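Local structure of oligopeptide ABC transporter, periplasmic oligopeptide-binding protein, putative (Thermotoga maritima MSB8, 5IPW) at residues 107-112 / 172-177. The protein probably binds oligopeptides in the periplasm and hands them on for uptake by an ABC transporter. Sequence-based numbering, arbitrary orientation.
Sequences NGRVYI and SKPYGL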
ATOM      1  N   ASN A 107      15.311  15.957 -15.893  1.00 72.96           N
ATOM      2  CA  ASN A 107      15.582  14.639 -15.333  1.00 78.35           C
ATOM      3  C   ASN A 107      15.042  14.478 -13.908  1.00 78.41           C
ATOM      4  O   ASN A 107      15.802  14.317 -12.955  1.00 77.53           O
ATOM      5  CB  ASN A 107      17.088  14.342 -15.383  1.00 82.94           C
ATOM      6  CG  ASN A 107      17.415  12.900 -15.012  1.00 84.86           C
ATOM      7  OD1 ASN A 107      16.701  11.970 -15.400  1.00 85.68           O
ATOM      8  ND2 ASN A 107      18.494  12.708 -14.255  1.00 83.48           N
ATOM      9  N   GLY A 108      13.724  14.549 -13.770  1.00 78.74           N
ATOM     10  CA  GLY A 108      13.067  14.335 -12.479  1.00 77.67           C
ATOM     11  C   GLY A 108      13.396  15.360 -11.409  1.00 75.09           C
ATOM     12  O   GLY A 108      13.280  15.079 -10.217  1.00 72.99           O
ATOM     13  N   ARG A 109      13.814  16.546 -11.829  1.00 75.72           N
ATOM     14  CA  ARG A 109      14.060  17.631 -10.894  1.00 78.68           C
ATOM     15  C   ARG A 109      12.759  18.406 -10.715  1.00 71.83           C
ATOM     16  O   ARG A 109      12.388  18.754  -9.593  1.00 66.86           O
ATOM     17  CB  ARG A 109      15.192  18.536 -11.401  1.00 84.99           C
ATOM     18  CG  ARG A 109      15.647  19.610 -10.417  1.00 90.67           C
ATOM     19  CD  ARG A 109      16.845  20.412 -10.926  1.00 95.97           C
ATOM     20  NE  ARG A 109      18.136  19.770 -10.634  1.00 98.20           N
ATOM     21  CZ  ARG A 109      18.804  18.945 -11.448  1.00 97.56           C
ATOM     22  NH1 ARG A 109      18.331  18.621 -12.651  1.00 97.18           N
ATOM     23  NH2 ARG A 109      19.965  18.434 -11.050  1.00 96.21           N
ATOM     24  N   VAL A 110      12.065  18.659 -11.825  1.00 66.65           N
ATOM     25  CA  VAL A 110      10.798  19.376 -11.781  1.00 68.16           C
ATOM     26  C   VAL A 110       9.651  18.536 -12.352  1.00 67.50           C
ATOM     27  O   VAL A 110       9.839  17.729 -13.274  1.00 65.10           O
ATOM     28  CB  VAL A 110      10.861  20.763 -12.487  1.00 68.71           C
ATOM     29  CG1 VAL A 110      12.292  21.271 -12.575  1.00 70.47           C
ATOM     30  CG2 VAL A 110      10.239  20.732 -13.873  1.00 68.69           C
ATOM     31  N   TYR A 111       8.465  18.750 -11.785  1.00 67.02           N
ATOM     32  CA  TYR A 111       7.231  18.118 -12.245  1.00 62.90           C
ATOM     33  C   TYR A 111       6.170  19.185 -12.441  1.00 58.43           C
ATOM     34  O   TYR A 111       5.962  20.020 -11.563  1.00 53.25           O
ATOM     35  CB  TYR A 111       6.741  17.099 -11.222  1.00 63.37           C
ATOM     36  CG  TYR A 111       7.721  15.982 -10.957  1.00 65.57           C
ATOM     37  CD1 TYR A 111       8.688  16.101  -9.966  1.00 67.13           C
ATOM     38  CD2 TYR A 111       7.686  14.808 -11.704  1.00 67.78           C
ATOM     39  CE1 TYR A 111       9.589  15.079  -9.719  1.00 70.12           C
ATOM     40  CE2 TYR A 111       8.580  13.779 -11.464  1.00 70.24           C
ATOM     41  CZ  TYR A 111       9.532  13.920 -10.472  1.00 72.68           C
ATOM     42  OH  TYR A 111      10.421  12.900 -10.227  1.00 73.50           O
ATOM     43  N   ILE A 112       5.523  19.165 -13.602  1.00 56.99           N
ATOM     44  CA  ILE A 112       4.390  20.042 -13.876  1.00 58.55           C
ATOM     45  C   ILE A 112       3.125  19.197 -13.907  1.00 57.37           C
ATOM     46  O   ILE A 112       3.083  18.169 -14.577  1.00 59.05           O
ATOM     47  CB  ILE A 112       4.540  20.781 -15.228  1.00 59.57           C
ATOM     48  CG1 ILE A 112       5.437  22.014 -15.083  1.00 61.07           C
ATOM     49  CG2 ILE A 112       3.188  21.254 -15.751  1.00 59.50           C
ATOM     50  CD1 ILE A 112       6.885  21.719 -14.776  1.00 61.92           C
ATOM     51  N   SER A 172      15.290  20.204  -5.335  1.00 80.68           N
ATOM     52  CA  SER A 172      16.738  20.369  -5.421  1.00 84.87           C
ATOM     53  C   SER A 172      17.315  19.016  -5.797  1.00 90.29           C
ATOM     54  O   SER A 172      17.208  18.088  -5.009  1.00 92.89           O
ATOM     55  CB  SER A 172      17.319  20.825  -4.082  1.00 83.45           C
ATOM     56  OG  SER A 172      16.837  20.033  -3.011  1.00 81.05           O
ATOM     57  N   LYS A 173      17.910  18.915  -6.989  1.00 96.94           N
ATOM     58  CA  LYS A 173      18.406  17.641  -7.552  1.00102.07           C
ATOM     59  C   LYS A 173      17.274  16.805  -8.169  1.00103.25           C
ATOM     60  O   LYS A 173      16.096  17.150  -8.030  1.00105.78           O
ATOM     61  CB  LYS A 173      19.138  16.805  -6.494  1.00101.50           C
ATOM     62  CG  LYS A 173      18.236  15.874  -5.687  1.00100.54           C
ATOM     63  CD  LYS A 173      18.738  15.686  -4.269  1.00100.31           C
ATOM     64  CE  LYS A 173      18.330  14.324  -3.754  1.00100.69           C
ATOM     65  NZ  LYS A 173      18.504  14.231  -2.283  1.00102.35           N
ATOM     66  N   PRO A 174      17.627  15.694  -8.848  1.00102.20           N
ATOM     67  CA  PRO A 174      16.571  14.819  -9.332  1.00100.82           C
ATOM     68  C   PRO A 174      15.925  13.990  -8.232  1.00 97.22           C
ATOM     69  O   PRO A 174      16.515  13.784  -7.170  1.00 93.76           O
ATOM     70  CB  PRO A 174      17.305  13.922 -10.334  1.00103.06           C
ATOM     71  CG  PRO A 174      18.433  14.775 -10.809  1.00102.99           C
ATOM     72  CD  PRO A 174      18.901  15.379  -9.516  1.00103.35           C
ATOM     73  N   TYR A 175      14.710  13.522  -8.509  1.00 94.20           N
ATOM     74  CA  TYR A 175      13.909  12.796  -7.533  1.00 89.11           C
ATOM     75  C   TYR A 175      12.782  12.033  -8.228  1.00 87.02           C
ATOM     76  O   TYR A 175      11.618  12.436  -8.193  1.00 86.06           O
ATOM     77  CB  TYR A 175      13.355  13.776  -6.496  1.00 85.33           C
ATOM     78  CG  TYR A 175      12.599  13.139  -5.356  1.00 84.23           C
ATOM     79  CD1 TYR A 175      13.036  11.951  -4.769  1.00 85.37           C
ATOM     80  CD2 TYR A 175      11.457  13.743  -4.839  1.00 84.87           C
ATOM     81  CE1 TYR A 175      12.345  11.379  -3.713  1.00 86.75           C
ATOM     82  CE2 TYR A 175      10.759  13.179  -3.785  1.00 85.57           C
ATOM     83  CZ  TYR A 175      11.204  11.999  -3.225  1.00 85.87           C
ATOM     84  OH  TYR A 175      10.511  11.445  -2.178  1.00 84.93           O
ATOM     85  N   GLY A 176      13.150  10.926  -8.867  1.00 85.43           N
ATOM     86  CA  GLY A 176      12.207  10.106  -9.629  1.00 81.86           C
ATOM     87  C   GLY A 176      11.134   9.448  -8.786  1.00 76.94           C
ATOM     88  O   GLY A 176      10.043   9.175  -9.274  1.00 77.17           O
ATOM     89  N   LEU A 177      11.440   9.203  -7.515  1.00 75.08           N
ATOM     90  CA  LEU A 177      10.506   8.554  -6.599  1.00 75.17           C
ATOM     91  C   LEU A 177       9.231   9.347  -6.362  1.00 72.91           C
ATOM     92  O   LEU A 177       8.234   8.788  -5.918  1.00 74.75           O
ATOM     93  CB  LEU A 177      11.177   8.295  -5.246  1.00 76.66           C
ATOM     94  CG  LEU A 177      12.321   7.278  -5.211  1.00 78.54           C
ATOM     95  CD1 LEU A 177      12.838   7.121  -3.782  1.00 75.44           C
ATOM     96  CD2 LEU A 177      11.893   5.930  -5.791  1.00 77.52           C
TER
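Arg-109 lays its side chain over the peptide link between Lys-173 and Pro-174. CG is anti to the backbone N (chi1 -173°), and its nearest atom across the contact is the carbonyl oxygen of Lys-173, 3.5 Å from CG. Further out the bend at chi3 (-85°) turns NE off the line of the chain; one guanidinium face lies over Lys-173 C and Pro-174 CD, with Arg-109 NH2 3.6 Å from Pro-174 CD. The two side chains run alongside one another and point the same way, a van der Waals overlap with no hydrogen bond between them. An alanine in place of Arg-109 would probably leave Pro-174 CD and Lys-173 CA without the guanidinium packed on them, keeping only the CB contact to Lys-173 O. Pro-174 also leans against the turn, its CB close to Asn-107 O. Residues 107-109 belong to the beta hairpin turn joining strands 94-105 and 110-115, and Arg-109 and Val-110 form a classic beta bulge opposite Leu-105. Strand 166-171 flanks 110-115 in the same antiparallel sheet of the family 5 solute-binding fold, paired through backbone hydrogen bonds between Arg-109 and Phe-171 and between Tyr-111 and Phe-169, and 172-177 carries the chain on past the turn. There Tyr-175 N donates to Gly-108 O (2.7 Å), a bent bond, 134° at the hydrogen, with the donor well above the carbonyl plane. The same oxygen receives a CA-H...O contact from Pro-174. Gly-108 has a positive phi, which favours glycine, and a CB here would point at the loop, 3.7 Å from Tyr-175 N. Tyr-111 sends CB toward 172-177, and its OH is modelled 2.4 Å from Tyr-175 O, a hydrogen bond of doubtful length, with that oxygen at the ring edge near its plane. Phe-178 meets the Tyr-111 ring at a slant, while the Tyr-175 ring packs edge-to-face with Phe-171.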